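Local coordinates for pentafunctional AROM polypeptide (Schizosaccharomyces pombe, PDB 5SWV), which probably catalyses the dehydroquinate dehydratase and shikimate dehydrogenase steps of the shikimate pathway, within a larger five-activity polypeptide, at residues P219-L224 and P231-V236; T16-R21 and L225-A230; M320-D325 and K344-G349. All blocks are in the same frame, centred on the assembly; numbering follows the deposited sequence.

Interaction 1 of 3, residues P219-L224 and P231-V236; sequences PVTHPL and PGQLTV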
loop_
_atom_site.group_PDB
_atom_site.type_symbol
_atom_site.label_atom_id
_atom_site.label_comp_id
_atom_site.label_asym_id
_atom_site.label_seq_id
_atom_site.Cartn_x
_atom_site.Cartn_y
_atom_site.Cartn_z
ATOM N N PRO A 219 6.135 -10.542 -11.639
ATOM C CA PRO A 219 5.400 -11.359 -10.676
ATOM C C PRO A 219 6.315 -11.939 -9.611
ATOM O O PRO A 219 7.456 -12.319 -9.892
ATOM C CB PRO A 219 4.776 -12.462 -11.526
ATOM C CG PRO A 219 5.612 -12.519 -12.738
ATOM C CD PRO A 219 6.113 -11.131 -12.984
ATOM N N VAL A 220 5.784 -11.977 -8.395
ATOM C CA VAL A 220 6.442 -12.547 -7.245
ATOM C C VAL A 220 5.461 -13.435 -6.491
ATOM O O VAL A 220 4.245 -13.374 -6.711
ATOM C CB VAL A 220 6.978 -11.462 -6.288
ATOM C CG1 VAL A 220 7.970 -10.565 -7.008
ATOM C CG2 VAL A 220 5.853 -10.634 -5.664
ATOM N N THR A 221 6.008 -14.245 -5.590
ATOM C CA THR A 221 5.229 -15.130 -4.743
ATOM C C THR A 221 5.645 -14.882 -3.295
ATOM O O THR A 221 6.376 -13.923 -3.026
ATOM C CB THR A 221 5.393 -16.608 -5.170
ATOM O OG1 THR A 221 4.599 -17.446 -4.317
ATOM C CG2 THR A 221 6.850 -17.069 -5.108
ATOM N N HIS A 222 5.172 -15.726 -2.375
ATOM C CA HIS A 222 5.477 -15.608 -0.942
ATOM C C HIS A 222 5.408 -16.997 -0.279
ATOM O O HIS A 222 4.597 -17.825 -0.694
ATOM C CB HIS A 222 4.477 -14.645 -0.309
ATOM C CG HIS A 222 4.780 -14.288 1.111
ATOM N ND1 HIS A 222 4.390 -15.075 2.173
ATOM C CD2 HIS A 222 5.417 -13.222 1.646
ATOM C CE1 HIS A 222 4.777 -14.516 3.304
ATOM N NE2 HIS A 222 5.407 -13.391 3.011
ATOM N N PRO A 223 6.259 -17.277 0.733
ATOM C CA PRO A 223 6.345 -18.664 1.278
ATOM C C PRO A 223 5.040 -19.315 1.784
ATOM O O PRO A 223 4.921 -20.550 1.793
ATOM C CB PRO A 223 7.341 -18.513 2.435
ATOM C CG PRO A 223 8.223 -17.380 2.020
ATOM C CD PRO A 223 7.341 -16.420 1.274
ATOM N N LEU A 224 4.104 -18.477 2.215
ATOM C CA LEU A 224 2.780 -18.889 2.666
ATOM C C LEU A 224 1.788 -19.268 1.555
ATOM O O LEU A 224 0.780 -19.923 1.836
ATOM C CB LEU A 224 2.167 -17.790 3.547
ATOM C CG LEU A 224 2.968 -17.433 4.818
ATOM C CD1 LEU A 224 2.251 -16.376 5.647
ATOM C CD2 LEU A 224 3.292 -18.663 5.675
ATOM N N PRO A 231 7.900 -21.869 -12.861
ATOM C CA PRO A 231 9.274 -22.189 -12.484
ATOM C C PRO A 231 10.168 -20.961 -12.496
ATOM O O PRO A 231 10.135 -20.161 -13.451
ATOM C CB PRO A 231 9.729 -23.173 -13.569
ATOM C CG PRO A 231 8.493 -23.728 -14.156
ATOM C CD PRO A 231 7.490 -22.614 -14.072
ATOM N N GLY A 232 10.949 -20.815 -11.434
ATOM C CA GLY A 232 11.914 -19.743 -11.343
ATOM C C GLY A 232 11.404 -18.546 -10.592
ATOM O O GLY A 232 12.131 -17.588 -10.407
ATOM N N GLN A 233 10.164 -18.588 -10.133
ATOM C CA GLN A 233 9.573 -17.429 -9.494
ATOM C C GLN A 233 10.215 -17.166 -8.149
ATOM O O GLN A 233 10.501 -18.098 -7.403
ATOM C CB GLN A 233 8.094 -17.649 -9.296
ATOM C CG GLN A 233 7.347 -16.419 -8.817
ATOM C CD GLN A 233 5.854 -16.660 -8.772
ATOM O OE1 GLN A 233 5.396 -17.807 -8.638
ATOM N NE2 GLN A 233 5.079 -15.579 -8.888
ATOM N N LEU A 234 10.399 -15.882 -7.856
ATOM C CA LEU A 234 11.037 -15.409 -6.635
ATOM C C LEU A 234 10.045 -14.727 -5.695
ATOM O O LEU A 234 9.019 -14.239 -6.131
ATOM C CB LEU A 234 12.112 -14.396 -7.010
ATOM C CG LEU A 234 13.262 -14.917 -7.865
ATOM C CD1 LEU A 234 14.177 -13.774 -8.307
ATOM C CD2 LEU A 234 14.052 -15.986 -7.106
ATOM N N THR A 235 10.380 -14.686 -4.411
ATOM C CA THR A 235 9.647 -13.896 -3.443
ATOM C C THR A 235 10.168 -12.468 -3.522
ATOM O O THR A 235 11.202 -12.217 -4.166
ATOM C CB THR A 235 9.771 -14.434 -1.999
ATOM O OG1 THR A 235 11.124 -14.348 -1.536
ATOM C CG2 THR A 235 9.298 -15.864 -1.906
ATOM N N VAL A 236 9.457 -11.537 -2.876
ATOM C CA VAL A 236 9.889 -10.135 -2.821
ATOM C C VAL A 236 11.242 -10.007 -2.134
ATOM O O VAL A 236 12.109 -9.258 -2.594
ATOM C CB VAL A 236 8.827 -9.214 -2.149
ATOM C CG1 VAL A 236 9.406 -7.863 -1.733
ATOM C CG2 VAL A 236 7.676 -8.985 -3.113
HETATM O O HOH W 1 7.110 -12.015 -1.222
#
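Across the β8-α8 connection of a type I dehydroquinase TIM barrel, T221, just past strand 218-220, meets L234 and T235, just ahead of helix 236-245. One backbone hydrogen bond joins the two segments, from T221 N to L234 O (3.1 Å, 157°). Next to it, the CA-H of T235 leans on T221 O, with 3.3 Å between T235 CA and that oxygen. A water extends the same carbonyl towards the helix, donating to T221 O (2.7 Å) and accepting from V236 N (2.9 Å). T235 itself is the N-cap residue, and Q238 OE1 accepts from its N. V220 CG2 and V236 CG2 touch at 3.5 Å. Q233 reaches across with CG anti to its backbone N (chi1 -172°) and an extended chain beyond, passing T221 obliquely; its CD lies 3.6 Å from T221 CB. The amide it delivers is gripped at both ends: OE1 accepts from A229 N, while NE2 donates to T16 OG1. With an N-H feeding the oxygen and a hydroxyl accepting from NE2, the partners are consistent with the modelled amide orientation, and Q233 ties the end of strand 13-17, through T16, to its own loop, through A229.

Interaction 2 of 3, residues T16-R21 and L225-A230; sequences TLNYPR and LPSKAA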
loop_
_atom_site.group_PDB
_atom_site.type_symbol
_atom_site.label_atom_id
_atom_site.label_comp_id
_atom_site.label_asym_id
_atom_site.label_seq_id
_atom_site.Cartn_x
_atom_site.Cartn_y
_atom_site.Cartn_z
ATOM N N THR A 16 1.257 -13.168 -7.240
ATOM C CA THR A 16 0.474 -14.182 -7.946
ATOM C C THR A 16 -0.359 -14.981 -6.939
ATOM O O THR A 16 0.053 -16.040 -6.477
ATOM C CB THR A 16 1.387 -15.105 -8.769
ATOM O OG1 THR A 16 2.400 -15.681 -7.922
ATOM C CG2 THR A 16 2.056 -14.315 -9.881
ATOM N N LEU A 17 -1.536 -14.455 -6.593
ATOM C CA LEU A 17 -2.377 -15.067 -5.561
ATOM C C LEU A 17 -3.105 -16.283 -6.123
ATOM O O LEU A 17 -3.969 -16.159 -6.986
ATOM C CB LEU A 17 -3.378 -14.061 -5.017
ATOM C CG LEU A 17 -4.005 -14.412 -3.680
ATOM C CD1 LEU A 17 -2.950 -14.447 -2.583
ATOM C CD2 LEU A 17 -5.069 -13.381 -3.359
ATOM N N ASN A 18 -2.741 -17.458 -5.624
ATOM C CA ASN A 18 -3.163 -18.713 -6.213
ATOM C C ASN A 18 -3.645 -19.712 -5.175
ATOM O O ASN A 18 -3.444 -20.923 -5.315
ATOM C CB ASN A 18 -2.022 -19.276 -7.055
ATOM C CG ASN A 18 -0.779 -19.600 -6.243
ATOM O OD1 ASN A 18 -0.596 -19.115 -5.126
ATOM N ND2 ASN A 18 0.087 -20.430 -6.814
ATOM N N TYR A 19 -4.298 -19.199 -4.138
ATOM C CA TYR A 19 -5.061 -20.044 -3.238
ATOM C C TYR A 19 -6.279 -20.564 -3.989
ATOM O O TYR A 19 -6.733 -19.921 -4.928
ATOM C CB TYR A 19 -5.560 -19.246 -2.047
ATOM C CG TYR A 19 -4.524 -18.870 -1.019
ATOM C CD1 TYR A 19 -4.123 -19.786 -0.049
ATOM C CD2 TYR A 19 -3.989 -17.579 -0.965
ATOM C CE1 TYR A 19 -3.212 -19.435 0.933
ATOM C CE2 TYR A 19 -3.069 -17.224 0.012
ATOM C CZ TYR A 19 -2.690 -18.159 0.958
ATOM O OH TYR A 19 -1.782 -17.843 1.933
ATOM N N PRO A 20 -6.836 -21.700 -3.566
ATOM C CA PRO A 20 -8.132 -22.126 -4.089
ATOM C C PRO A 20 -9.309 -21.281 -3.639
ATOM O O PRO A 20 -10.336 -21.308 -4.302
ATOM C CB PRO A 20 -8.307 -23.538 -3.528
ATOM C CG PRO A 20 -7.041 -23.881 -2.843
ATOM C CD PRO A 20 -6.348 -22.612 -2.527
ATOM N N ARG A 21 -9.181 -20.588 -2.506
ATOM C CA ARG A 21 -10.241 -19.715 -1.959
ATOM C C ARG A 21 -9.659 -18.431 -1.360
ATOM O O ARG A 21 -8.633 -18.476 -0.684
ATOM C CB ARG A 21 -10.983 -20.449 -0.845
ATOM C CG ARG A 21 -11.732 -21.703 -1.256
ATOM C CD ARG A 21 -12.958 -21.347 -2.082
ATOM N NE ARG A 21 -13.979 -20.664 -1.275
ATOM C CZ ARG A 21 -15.020 -21.247 -0.675
ATOM N NH1 ARG A 21 -15.260 -22.562 -0.765
ATOM N NH2 ARG A 21 -15.845 -20.490 0.027
ATOM N N LEU A 225 2.052 -18.874 0.312
ATOM C CA LEU A 225 1.198 -19.286 -0.792
ATOM C C LEU A 225 1.484 -20.749 -1.065
ATOM O O LEU A 225 2.579 -21.214 -0.772
ATOM C CB LEU A 225 1.464 -18.450 -2.033
ATOM C CG LEU A 225 1.287 -16.941 -1.887
ATOM C CD1 LEU A 225 1.327 -16.290 -3.259
ATOM C CD2 LEU A 225 -0.013 -16.596 -1.188
ATOM N N PRO A 226 0.498 -21.489 -1.602
ATOM C CA PRO A 226 0.686 -22.931 -1.703
ATOM C C PRO A 226 1.753 -23.371 -2.705
ATOM O O PRO A 226 2.323 -24.445 -2.534
ATOM C CB PRO A 226 -0.699 -23.445 -2.098
ATOM C CG PRO A 226 -1.334 -22.302 -2.781
ATOM C CD PRO A 226 -0.834 -21.079 -2.077
ATOM N N SER A 227 2.037 -22.559 -3.721
ATOM C CA SER A 227 3.004 -22.946 -4.759
ATOM C C SER A 227 3.440 -21.743 -5.573
ATOM O O SER A 227 2.795 -20.692 -5.513
ATOM C CB SER A 227 2.401 -24.008 -5.703
ATOM O OG SER A 227 1.131 -23.625 -6.206
ATOM N N LYS A 228 4.532 -21.902 -6.323
ATOM C CA LYS A 228 4.934 -20.905 -7.306
ATOM C C LYS A 228 3.985 -20.983 -8.470
ATOM O O LYS A 228 3.516 -22.065 -8.829
ATOM C CB LYS A 228 6.338 -21.158 -7.832
ATOM C CG LYS A 228 7.422 -21.019 -6.784
ATOM C CD LYS A 228 8.779 -21.414 -7.332
ATOM C CE LYS A 228 9.762 -21.593 -6.193
ATOM N NZ LYS A 228 11.118 -21.846 -6.740
ATOM N N ALA A 229 3.709 -19.829 -9.060
ATOM C CA ALA A 229 2.892 -19.764 -10.264
ATOM C C ALA A 229 3.628 -20.333 -11.471
ATOM O O ALA A 229 3.009 -20.895 -12.359
ATOM C CB ALA A 229 2.462 -18.330 -10.537
ATOM N N ALA A 230 4.939 -20.156 -11.517
ATOM C CA ALA A 230 5.739 -20.704 -12.602
ATOM C C ALA A 230 7.190 -20.957 -12.161
ATOM O O ALA A 230 7.656 -20.343 -11.205
ATOM C CB ALA A 230 5.687 -19.762 -13.796
HETATM O O HOH W 2 2.274 -17.893 -6.021
#
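Y19 and N18 receive L225 and P226 from two directions. The tyrosine ring and the L225 side chain cross at about a right angle, and the methyl CD2 of L225 comes obliquely to the ring, 3.3 Å from Y19 CE2. The same methyl also touches L17 CD1, at 3.9 Å, the ring and the leucine branch meeting it from neighbouring directions. P226 approaches the tyrosine differently: its CD lies over one face, 4.1 Å from Y19 CD1 and displaced towards the rim.

The CG of N18 stands between the backbone N and the carbonyl carbon (chi1 63°), and the N18 and P226 side chains run antiparallel alongside each other, with N18 OD1 3.6 Å from P226 CD. That run ends in the polar bond of the contact, N18 ND2 to S227 O, 3.0 Å long and fairly straight at 164°. S227 O lies close to the plane of the N18 amide, whereas the donor stands well above the S227 carbonyl plane. A water 2.9 Å from S227 O also hydrogen-bonds to T16 OG1, linking the loop to the strand. T16 OG1 is in turn held by Q233 NE2 and V220 O, while A229 packs its CB against it at 3.7 Å.

Apolar side chains therefore hold the start of the 225-230 loop, and an asparagine with a water holds its middle. The site is the C-terminal end of strand 13-17, first strand of the barrel and neighbour of strand 218-220. This is the active-site end of a TIM barrel, and in type I dehydroquinases the β8-α8 loop contributes to the active site and can close over it; here it is packed against the end of strand 13-17.

Interaction 3 of 3, residues M320-D325 and K344-G349; sequences MDELSD and KLVLRG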
loop_
_atom_site.group_PDB
_atom_site.type_symbol
_atom_site.label_atom_id
_atom_site.label_comp_id
_atom_site.label_asym_id
_atom_site.label_seq_id
_atom_site.Cartn_x
_atom_site.Cartn_y
_atom_site.Cartn_z
ATOM N N MET A 320 14.172 22.131 1.881
ATOM C CA MET A 320 13.381 21.379 0.922
ATOM C C MET A 320 13.143 22.227 -0.310
ATOM O O MET A 320 12.918 23.433 -0.212
ATOM C CB MET A 320 12.031 20.991 1.523
ATOM C CG MET A 320 12.070 20.146 2.792
ATOM S SD MET A 320 12.892 18.536 2.629
ATOM C CE MET A 320 14.522 18.992 3.214
ATOM N N ASP A 321 13.200 21.578 -1.464
ATOM C CA ASP A 321 12.842 22.171 -2.762
ATOM C C ASP A 321 11.346 21.982 -3.091
ATOM O O ASP A 321 10.776 22.748 -3.858
ATOM C CB ASP A 321 13.680 21.516 -3.876
ATOM C CG ASP A 321 15.189 21.624 -3.630
ATOM O OD1 ASP A 321 15.713 22.734 -3.776
ATOM O OD2 ASP A 321 15.857 20.614 -3.300
ATOM N N GLU A 322 10.754 20.921 -2.539
ATOM C CA GLU A 322 9.370 20.521 -2.757
ATOM C C GLU A 322 8.749 20.134 -1.425
ATOM O O GLU A 322 9.455 19.670 -0.531
ATOM C CB GLU A 322 9.312 19.261 -3.599
ATOM C CG GLU A 322 9.515 19.439 -5.078
ATOM C CD GLU A 322 9.470 18.106 -5.816
ATOM O OE1 GLU A 322 8.878 17.116 -5.297
ATOM O OE2 GLU A 322 10.042 18.046 -6.929
ATOM N N LEU A 323 7.428 20.271 -1.324
ATOM C CA LEU A 323 6.668 19.736 -0.202
ATOM C C LEU A 323 5.486 18.939 -0.709
ATOM O O LEU A 323 4.946 19.236 -1.757
ATOM C CB LEU A 323 6.159 20.870 0.666
ATOM C CG LEU A 323 7.236 21.687 1.369
ATOM C CD1 LEU A 323 6.654 22.971 1.960
ATOM C CD2 LEU A 323 7.893 20.840 2.444
ATOM N N SER A 324 5.067 17.931 0.042
ATOM C CA SER A 324 3.817 17.242 -0.264
ATOM C C SER A 324 2.686 18.138 0.194
ATOM O O SER A 324 2.893 19.044 1.001
ATOM C CB SER A 324 3.725 15.904 0.455
ATOM O OG SER A 324 3.393 16.085 1.818
ATOM N N ASP A 325 1.487 17.868 -0.301
ATOM C CA ASP A 325 0.319 18.658 0.089
ATOM C C ASP A 325 0.178 18.697 1.610
ATOM O O ASP A 325 -0.029 19.762 2.177
ATOM C CB ASP A 325 -0.967 18.108 -0.545
ATOM C CG ASP A 325 -1.012 18.268 -2.075
ATOM O OD1 ASP A 325 -0.338 19.158 -2.651
ATOM O OD2 ASP A 325 -1.762 17.489 -2.708
ATOM N N LYS A 344 21.037 16.325 -10.482
ATOM C CA LYS A 344 20.492 17.348 -9.596
ATOM C C LYS A 344 19.861 16.625 -8.411
ATOM O O LYS A 344 19.129 15.647 -8.601
ATOM C CB LYS A 344 19.399 18.175 -10.287
ATOM C CG LYS A 344 19.619 18.513 -11.767
ATOM C CD LYS A 344 18.310 18.467 -12.573
ATOM C CE LYS A 344 18.122 17.149 -13.333
ATOM N NZ LYS A 344 19.149 16.923 -14.396
ATOM N N LEU A 345 20.143 17.100 -7.203
ATOM C CA LEU A 345 19.451 16.629 -6.008
ATOM C C LEU A 345 18.232 17.509 -5.730
ATOM O O LEU A 345 18.349 18.726 -5.648
ATOM C CB LEU A 345 20.386 16.656 -4.794
ATOM C CG LEU A 345 19.803 16.117 -3.477
ATOM C CD1 LEU A 345 19.335 14.673 -3.628
ATOM C CD2 LEU A 345 20.817 16.254 -2.351
ATOM N N VAL A 346 17.073 16.883 -5.568
ATOM C CA VAL A 346 15.846 17.571 -5.146
ATOM C C VAL A 346 15.417 16.957 -3.826
ATOM O O VAL A 346 15.332 15.742 -3.708
ATOM C CB VAL A 346 14.738 17.405 -6.209
ATOM C CG1 VAL A 346 13.359 17.778 -5.670
ATOM C CG2 VAL A 346 15.090 18.223 -7.445
ATOM N N LEU A 347 15.167 17.796 -2.835
ATOM C CA LEU A 347 14.711 17.315 -1.537
ATOM C C LEU A 347 13.220 17.597 -1.368
ATOM O O LEU A 347 12.761 18.739 -1.528
ATOM C CB LEU A 347 15.516 17.958 -0.415
ATOM C CG LEU A 347 17.017 17.640 -0.442
ATOM C CD1 LEU A 347 17.798 18.676 0.368
ATOM C CD2 LEU A 347 17.299 16.210 0.029
ATOM N N ARG A 348 12.472 16.539 -1.066
ATOM C CA ARG A 348 11.037 16.626 -0.888
ATOM C C ARG A 348 10.712 16.357 0.573
ATOM O O ARG A 348 11.080 15.322 1.098
ATOM C CB ARG A 348 10.359 15.601 -1.787
ATOM C CG ARG A 348 8.844 15.664 -1.795
ATOM C CD ARG A 348 8.270 14.496 -2.575
ATOM N NE ARG A 348 6.814 14.450 -2.495
ATOM C CZ ARG A 348 5.988 15.253 -3.161
ATOM N NH1 ARG A 348 6.456 16.203 -3.970
ATOM N NH2 ARG A 348 4.668 15.116 -3.006
ATOM N N GLY A 349 10.043 17.296 1.227
ATOM C CA GLY A 349 9.540 17.089 2.577
ATOM C C GLY A 349 8.129 16.541 2.516
ATOM O O GLY A 349 7.299 17.072 1.791
#
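E322 and L323 pair in parallel with R348 and G349, adding the short strand 322-323 to the edge of the mixed sheet in the substrate-binding part of the shikimate dehydrogenase.

Backbone hydrogen bonds set the register. L347 O takes two donors, D321 N (2.9 Å) and E322 N (3.1 Å). Further along, G349 N donates to E322 O (3.0 Å), and S324 N donates to G349 O (3.0 Å). D321 adds a bond from its side chain: its carboxylate oxygen OD2 accepts from L347 N at 2.9 Å and 170°, using the lone pair turned away from the other oxygen. At the far end S324 is the N-cap of helix 325-330, its OG bonded to A327 N and to D350 OD1.

Van der Waals packing centres on M320. The bend at chi2 lays its SD 3.4 Å from G349 N, and the one at chi3 brings its CE to 3.9 Å from L347 CB. G349 has no side chain where M320 and L323 close in.

On the face that carries E322 and R348, opposite the one that carries L323, a salt bridge joins these two side chains, which cross obliquely. R348 is extended from CG to NE, one face of its guanidinium over L323 C and S324 CA. E322 OE1 meets the edge, 2.9 Å from R348 NH1, with the carboxylate plane turned 80° from the guanidinium.

How the interactions relate
From the N terminus, the chain first lays down T16-R21 at the end of strand 13-17, and about two hundred residues later L225-A230 returns to it. Interaction 2 thus ties the first barrel strand to the loop after the last. Interaction 1 closes that loop on itself, joining 219-224 to 231-236. The two cross along the chain, since 225-230 lies between the segments of interaction 1, and they touch in space, T16 N lying 3.0 Å from V220 O. Interaction 3 comes later, in series, closing 320-325 on 344-349 within the dehydrogenase. It lies in a different, mixed sheet, its nearest atoms about 22 Å from those of interaction 1.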